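Local coordinates for protein putative tagatose-6-phosphate ketose/aldose isomerase (Escherichia coli, PDB 3C3J) that is of unknown function but carries two SIS domains, each built round a five-stranded parallel sheet, at residues A26-L31 against Q195-V200; L159-E164 against T177-S182. One frame throughout, in Å; residues are numbered along the deposited sequence.

Interaction 1 of 2, residues A26-L31 against Q195-V200; sequences AWIRSL and QTFRDV
The ring of Phe-197 meets Trp-27 with its CE2 side, while Leu-31 meets its CB and CG, and no hydrogen bond crosses the contact. A chi1 of -151° sets Phe-197 CG anti to the backbone N, on a CB that points toward helix 23-49. The two aromatic side chains cross obliquely, with ring planes at 65° and centroids 5.7 Å apart. Their closest atoms are Trp-27 CE3 and Phe-197 CE2, 3.6 Å apart, while Trp-27 CB lies in the plane of the Phe-197 ring, at its edge. Leu-31 comes in at about a right angle to Phe-197, its CD2 3.4 Å from Phe-197 CB. One face of the same ring is covered by Val-200 of its own segment, whose CB sits 3.7 Å above the ring plane, over the centre. A broad aromatic residue suits this place because it meets neighbours around edge and face at once.

Ile-28 serves two partners with its two branches. CD1 lies near the plane of the Phe-197 ring at its edge, whereas CG2 rests over one face of the Arg-198 guanidinium, 3.7 Å from Arg-198 NH1. The arginine reaches it with a chain extended from CG to NE.

Trp-27 NE1 is hydrogen-bonded to Thr-177 OG1, which ties down the indole's polar edge, and Phe-340 packs edge-to-face on Phe-197. The start of helix 198-210 is thus held on helix 23-49 by apolar shape and dispersion. Within the pair the guanidinium offers its flat face to a methyl, an approach that uses none of its N-H groups.

Interaction 2 of 2, residues L159-E164 against T177-S182; sequences LLMPAE and TTMMAS
Selenomethionine Met-161 starts with CG anti to its carbonyl carbon (chi1 -62°) and then bends at chi2 (-61°), which places SE against Thr-178 and Ser-182 on the facing helix. SE comes within 3.1 Å of Ser-182 OG, a close approach for so large an atom, and CE lies 3.8 Å from Ser-182 CB. Nearer the backbone, Met-161 CG meets Met-179 CG at 3.8 Å, the two side chains crossing at about a right angle. Methionine suits this place because its long, flexible, unbranched chain can fit both a methylene and a hydroxyl; selenium here stands in the place of sulphur.

Ser-182 OG donates to Thr-178 O, 2.6 Å away, from above the carbonyl plane, while Ser-182 N reaches the same oxygen from the opposite face. The carbonyl therefore accepts two bonds from one residue a turn later, and the small serine keeps its buried hydroxyl satisfied. Thr-178 offers its CG2 methyl to Pro-162, meeting CD tip to tip at 3.8 Å; its OG1 bonds back to Ser-174 O.

Strand 159-160 is an outermost strand of the first parallel sheet, bonded through its backbone to strand 133-139. The chain leaving this edge packs on helix 174-187, with Leu-159 and Thr-178 also touching helix 23-49 and Met-179 leaning on helix 63-79.

In the fold
The centres of interactions 1 and 2 lie about 11 Å apart, and helices 23-49 and 174-187 join them. Ser-30 OG, from interaction 1, lies 2.8 Å from Ser-182 OG of interaction 2, a probable hydrogen bond. A salt bridge of 2.8 Å links Arg-29 NE to Glu-164 OE2, joining the same helix to the 3-10 turn that follows strand 159-160. Helix 198-210 follows helix 174-187 in the chain, and interaction 1 brings its start back onto helix 23-49. Helix 335-356 also packs on Ala-181, so it borders the helical segments of both interactions. Interaction 1 joins helix to helix; interaction 2 joins the edge of the first parallel sheet to helix 174-187, with helix 23-49 touching both.

Interaction 1 of 2, residues A26-L31 against Q195-V200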
loop_
_atom_site.group_PDB
_atom_site.type_symbol
_atom_site.label_atom_id
_atom_site.label_comp_id
_atom_site.label_asym_id
_atom_site.label_seq_id
_atom_site.Cartn_x
_atom_site.Cartn_y
_atom_site.Cartn_z
ATOM N N ALA A 26 21.622 -12.060 -15.727
ATOM C CA ALA A 26 20.995 -10.857 -16.298
ATOM C C ALA A 26 21.328 -9.594 -15.480
ATOM O O ALA A 26 21.570 -8.514 -16.048
ATOM C CB ALA A 26 19.473 -11.060 -16.433
ATOM N N TRP A 27 21.372 -9.732 -14.158
ATOM C CA TRP A 27 21.656 -8.594 -13.275
ATOM C C TRP A 27 23.024 -8.000 -13.584
ATOM O O TRP A 27 23.168 -6.794 -13.761
ATOM C CB TRP A 27 21.582 -9.017 -11.810
ATOM C CG TRP A 27 20.247 -9.539 -11.403
ATOM C CD1 TRP A 27 19.058 -9.349 -12.063
ATOM C CD2 TRP A 27 19.942 -10.300 -10.242
ATOM N NE1 TRP A 27 18.058 -9.955 -11.407
ATOM C CE2 TRP A 27 18.558 -10.566 -10.282
ATOM C CE3 TRP A 27 20.701 -10.808 -9.180
ATOM C CZ2 TRP A 27 17.905 -11.304 -9.288
ATOM C CZ3 TRP A 27 20.043 -11.559 -8.180
ATOM C CH2 TRP A 27 18.672 -11.784 -8.240
ATOM N N ILE A 28 24.021 -8.864 -13.698
ATOM C CA ILE A 28 25.394 -8.426 -13.929
ATOM C C ILE A 28 25.578 -7.890 -15.362
ATOM O O ILE A 28 26.269 -6.909 -15.556
ATOM C CB ILE A 28 26.405 -9.531 -13.525
ATOM C CG1 ILE A 28 26.223 -9.866 -12.050
ATOM C CG2 ILE A 28 27.827 -9.055 -13.735
ATOM C CD1 ILE A 28 26.122 -8.625 -11.140
ATOM N N ARG A 29 24.892 -8.491 -16.330
ATOM C CA ARG A 29 24.825 -7.990 -17.681
ATOM C C ARG A 29 24.260 -6.574 -17.689
ATOM O O ARG A 29 24.829 -5.696 -18.333
ATOM C CB ARG A 29 23.978 -8.914 -18.565
ATOM C CG ARG A 29 24.794 -10.018 -19.197
ATOM C CD ARG A 29 23.966 -11.160 -19.753
ATOM N NE ARG A 29 22.927 -10.803 -20.724
ATOM C CZ ARG A 29 23.136 -10.489 -21.993
ATOM N NH1 ARG A 29 22.098 -10.235 -22.782
ATOM N NH2 ARG A 29 24.365 -10.367 -22.482
ATOM N N SER A 30 23.192 -6.326 -16.927
ATOM C CA SER A 30 22.610 -4.991 -16.960
ATOM C C SER A 30 23.566 -3.956 -16.331
ATOM O O SER A 30 23.745 -2.853 -16.879
ATOM C CB SER A 30 21.259 -4.926 -16.269
ATOM O OG SER A 30 20.672 -3.682 -16.601
ATOM N N LEU A 31 24.154 -4.307 -15.186
ATOM C CA LEU A 31 25.045 -3.377 -14.453
ATOM C C LEU A 31 26.344 -3.102 -15.203
ATOM O O LEU A 31 26.836 -1.976 -15.186
ATOM C CB LEU A 31 25.320 -3.894 -13.031
ATOM C CG LEU A 31 24.271 -3.462 -11.974
ATOM C CD1 LEU A 31 22.829 -3.655 -12.453
ATOM C CD2 LEU A 31 24.507 -4.123 -10.603
ATOM N N GLN A 195 30.396 -4.337 -9.398
ATOM C CA GLN A 195 31.268 -5.076 -8.500
ATOM C C GLN A 195 30.527 -5.585 -7.259
ATOM O O GLN A 195 30.447 -6.817 -7.038
ATOM C CB GLN A 195 32.504 -4.237 -8.098
ATOM C CG GLN A 195 33.548 -4.158 -9.229
ATOM C CD GLN A 195 33.999 -5.554 -9.723
ATOM O OE1 GLN A 195 34.557 -6.358 -8.959
ATOM N NE2 GLN A 195 33.740 -5.843 -10.996
ATOM N N THR A 196 29.980 -4.659 -6.466
ATOM C CA THR A 196 29.306 -5.036 -5.212
ATOM C C THR A 196 28.130 -5.985 -5.473
ATOM O O THR A 196 27.917 -6.935 -4.712
ATOM C CB THR A 196 28.827 -3.808 -4.379
ATOM O OG1 THR A 196 27.820 -3.100 -5.103
ATOM C CG2 THR A 196 29.985 -2.842 -4.049
ATOM N N PHE A 197 27.399 -5.770 -6.564
ATOM C CA PHE A 197 26.206 -6.571 -6.827
ATOM C C PHE A 197 26.532 -7.991 -7.220
ATOM O O PHE A 197 25.665 -8.850 -7.160
ATOM C CB PHE A 197 25.277 -5.922 -7.858
ATOM C CG PHE A 197 23.821 -6.267 -7.672
ATOM C CD1 PHE A 197 23.090 -5.768 -6.587
ATOM C CD2 PHE A 197 23.170 -7.115 -8.576
ATOM C CE1 PHE A 197 21.731 -6.097 -6.418
ATOM C CE2 PHE A 197 21.809 -7.447 -8.406
ATOM C CZ PHE A 197 21.095 -6.942 -7.333
ATOM N N ARG A 198 27.773 -8.262 -7.617
ATOM C CA ARG A 198 28.180 -9.664 -7.847
ATOM C C ARG A 198 27.994 -10.532 -6.606
ATOM O O ARG A 198 27.750 -11.721 -6.727
ATOM C CB ARG A 198 29.630 -9.758 -8.347
ATOM C CG ARG A 198 29.795 -9.259 -9.760
ATOM C CD ARG A 198 31.251 -9.148 -10.141
ATOM N NE ARG A 198 31.390 -8.383 -11.370
ATOM C CZ ARG A 198 31.365 -8.907 -12.592
ATOM N NH1 ARG A 198 31.222 -10.219 -12.768
ATOM N NH2 ARG A 198 31.473 -8.103 -13.639
ATOM N N ASP A 199 28.106 -9.959 -5.413
ATOM C CA ASP A 199 27.826 -10.735 -4.182
ATOM C C ASP A 199 26.346 -11.122 -4.117
ATOM O O ASP A 199 25.996 -12.177 -3.595
ATOM C CB ASP A 199 28.215 -9.959 -2.929
ATOM C CG ASP A 199 29.703 -9.597 -2.897
ATOM O OD1 ASP A 199 30.511 -10.332 -3.500
ATOM O OD2 ASP A 199 30.073 -8.569 -2.279
ATOM N N VAL A 200 25.474 -10.254 -4.646
ATOM C CA VAL A 200 24.031 -10.520 -4.611
ATOM C C VAL A 200 23.692 -11.583 -5.657
ATOM O O VAL A 200 22.972 -12.546 -5.365
ATOM C CB VAL A 200 23.200 -9.201 -4.794
ATOM C CG1 VAL A 200 21.693 -9.481 -4.755
ATOM C CG2 VAL A 200 23.591 -8.161 -3.730
#

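Interaction 2 of 2, residues L159-E164 against T177-S182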
loop_
_atom_site.group_PDB
_atom_site.type_symbol
_atom_site.label_atom_id
_atom_site.label_comp_id
_atom_site.label_asym_id
_atom_site.label_seq_id
_atom_site.Cartn_x
_atom_site.Cartn_y
_atom_site.Cartn_z
ATOM N N LEU A 159 16.838 3.539 -20.629
ATOM C CA LEU A 159 17.763 2.480 -20.318
ATOM C C LEU A 159 17.115 1.134 -20.678
ATOM O O LEU A 159 16.076 0.751 -20.140
ATOM C CB LEU A 159 18.133 2.581 -18.857
ATOM C CG LEU A 159 19.144 1.654 -18.247
ATOM C CD1 LEU A 159 20.468 1.698 -19.034
ATOM C CD2 LEU A 159 19.306 2.121 -16.768
ATOM N N LEU A 160 17.757 0.426 -21.584
ATOM C CA LEU A 160 17.264 -0.860 -22.061
ATOM C C LEU A 160 17.844 -2.012 -21.245
ATOM O O LEU A 160 19.064 -2.064 -21.016
ATOM C CB LEU A 160 17.643 -1.014 -23.534
ATOM C CG LEU A 160 17.010 -2.169 -24.306
ATOM C CD1 LEU A 160 15.484 -2.052 -24.371
ATOM C CD2 LEU A 160 17.636 -2.225 -25.730
HETATM N N MSE A 161 16.992 -2.945 -20.830
HETATM C CA MSE A 161 17.439 -4.098 -20.030
HETATM C C MSE A 161 17.975 -5.156 -21.004
HETATM O O MSE A 161 17.698 -5.063 -22.218
HETATM C CB MSE A 161 16.280 -4.664 -19.207
HETATM C CG MSE A 161 15.702 -3.720 -18.196
HETATM SE SE MSE A 161 17.014 -3.153 -16.856
HETATM C CE MSE A 161 17.769 -1.506 -17.662
ATOM N N PRO A 162 18.762 -6.133 -20.502
ATOM C CA PRO A 162 19.207 -7.212 -21.387
ATOM C C PRO A 162 18.036 -7.962 -22.031
ATOM O O PRO A 162 16.966 -8.109 -21.438
ATOM C CB PRO A 162 20.037 -8.115 -20.463
ATOM C CG PRO A 162 20.460 -7.157 -19.330
ATOM C CD PRO A 162 19.289 -6.298 -19.141
ATOM N N ALA A 163 18.243 -8.395 -23.262
ATOM C CA ALA A 163 17.189 -8.986 -24.080
ATOM C C ALA A 163 16.459 -10.143 -23.408
ATOM O O ALA A 163 15.246 -10.259 -23.551
ATOM C CB ALA A 163 17.745 -9.429 -25.411
ATOM N N GLU A 164 17.176 -10.991 -22.667
ATOM C CA GLU A 164 16.545 -12.149 -22.030
ATOM C C GLU A 164 15.542 -11.786 -20.949
ATOM O O GLU A 164 14.738 -12.632 -20.545
ATOM C CB GLU A 164 17.577 -13.122 -21.444
ATOM C CG GLU A 164 18.347 -12.640 -20.170
ATOM C CD GLU A 164 19.586 -11.829 -20.470
ATOM O OE1 GLU A 164 19.630 -11.188 -21.537
ATOM O OE2 GLU A 164 20.524 -11.851 -19.629
ATOM N N THR A 177 13.274 -7.952 -11.371
ATOM C CA THR A 177 14.524 -7.917 -10.607
ATOM C C THR A 177 15.640 -7.163 -11.359
ATOM O O THR A 177 16.417 -6.406 -10.740
ATOM C CB THR A 177 14.966 -9.319 -10.150
ATOM O OG1 THR A 177 15.191 -10.155 -11.303
ATOM C CG2 THR A 177 13.900 -9.921 -9.160
ATOM N N THR A 178 15.697 -7.292 -12.680
ATOM C CA THR A 178 16.759 -6.612 -13.415
ATOM C C THR A 178 16.519 -5.100 -13.475
ATOM O O THR A 178 17.453 -4.299 -13.290
ATOM C CB THR A 178 17.016 -7.251 -14.819
ATOM O OG1 THR A 178 17.173 -8.674 -14.670
ATOM C CG2 THR A 178 18.289 -6.645 -15.454
HETATM N N MSE A 179 15.260 -4.704 -13.647
HETATM C CA MSE A 179 14.896 -3.293 -13.593
HETATM C C MSE A 179 15.199 -2.698 -12.225
HETATM O O MSE A 179 15.718 -1.590 -12.153
HETATM C CB MSE A 179 13.418 -3.088 -13.966
HETATM C CG MSE A 179 13.172 -3.283 -15.459
HETATM SE SE MSE A 179 11.342 -2.837 -16.043
HETATM C CE MSE A 179 10.359 -3.935 -14.826
HETATM N N MSE A 180 14.903 -3.448 -11.160
HETATM C CA MSE A 180 15.150 -2.990 -9.814
HETATM C C MSE A 180 16.641 -2.771 -9.525
HETATM O O MSE A 180 17.033 -1.739 -8.983
HETATM C CB MSE A 180 14.562 -3.956 -8.787
HETATM C CG MSE A 180 14.716 -3.444 -7.370
HETATM SE SE MSE A 180 13.405 -4.244 -6.169
HETATM C CE MSE A 180 13.829 -6.176 -6.438
ATOM N N ALA A 181 17.457 -3.757 -9.877
ATOM C CA ALA A 181 18.917 -3.674 -9.717
ATOM C C ALA A 181 19.485 -2.528 -10.538
ATOM O O ALA A 181 20.372 -1.808 -10.075
ATOM C CB ALA A 181 19.573 -4.986 -10.133
ATOM N N SER A 182 18.958 -2.350 -11.751
ATOM C CA SER A 182 19.408 -1.247 -12.615
ATOM C C SER A 182 19.111 0.129 -11.993
ATOM O O SER A 182 19.985 1.000 -11.962
ATOM C CB SER A 182 18.807 -1.354 -14.014
ATOM O OG SER A 182 19.082 -2.639 -14.559
#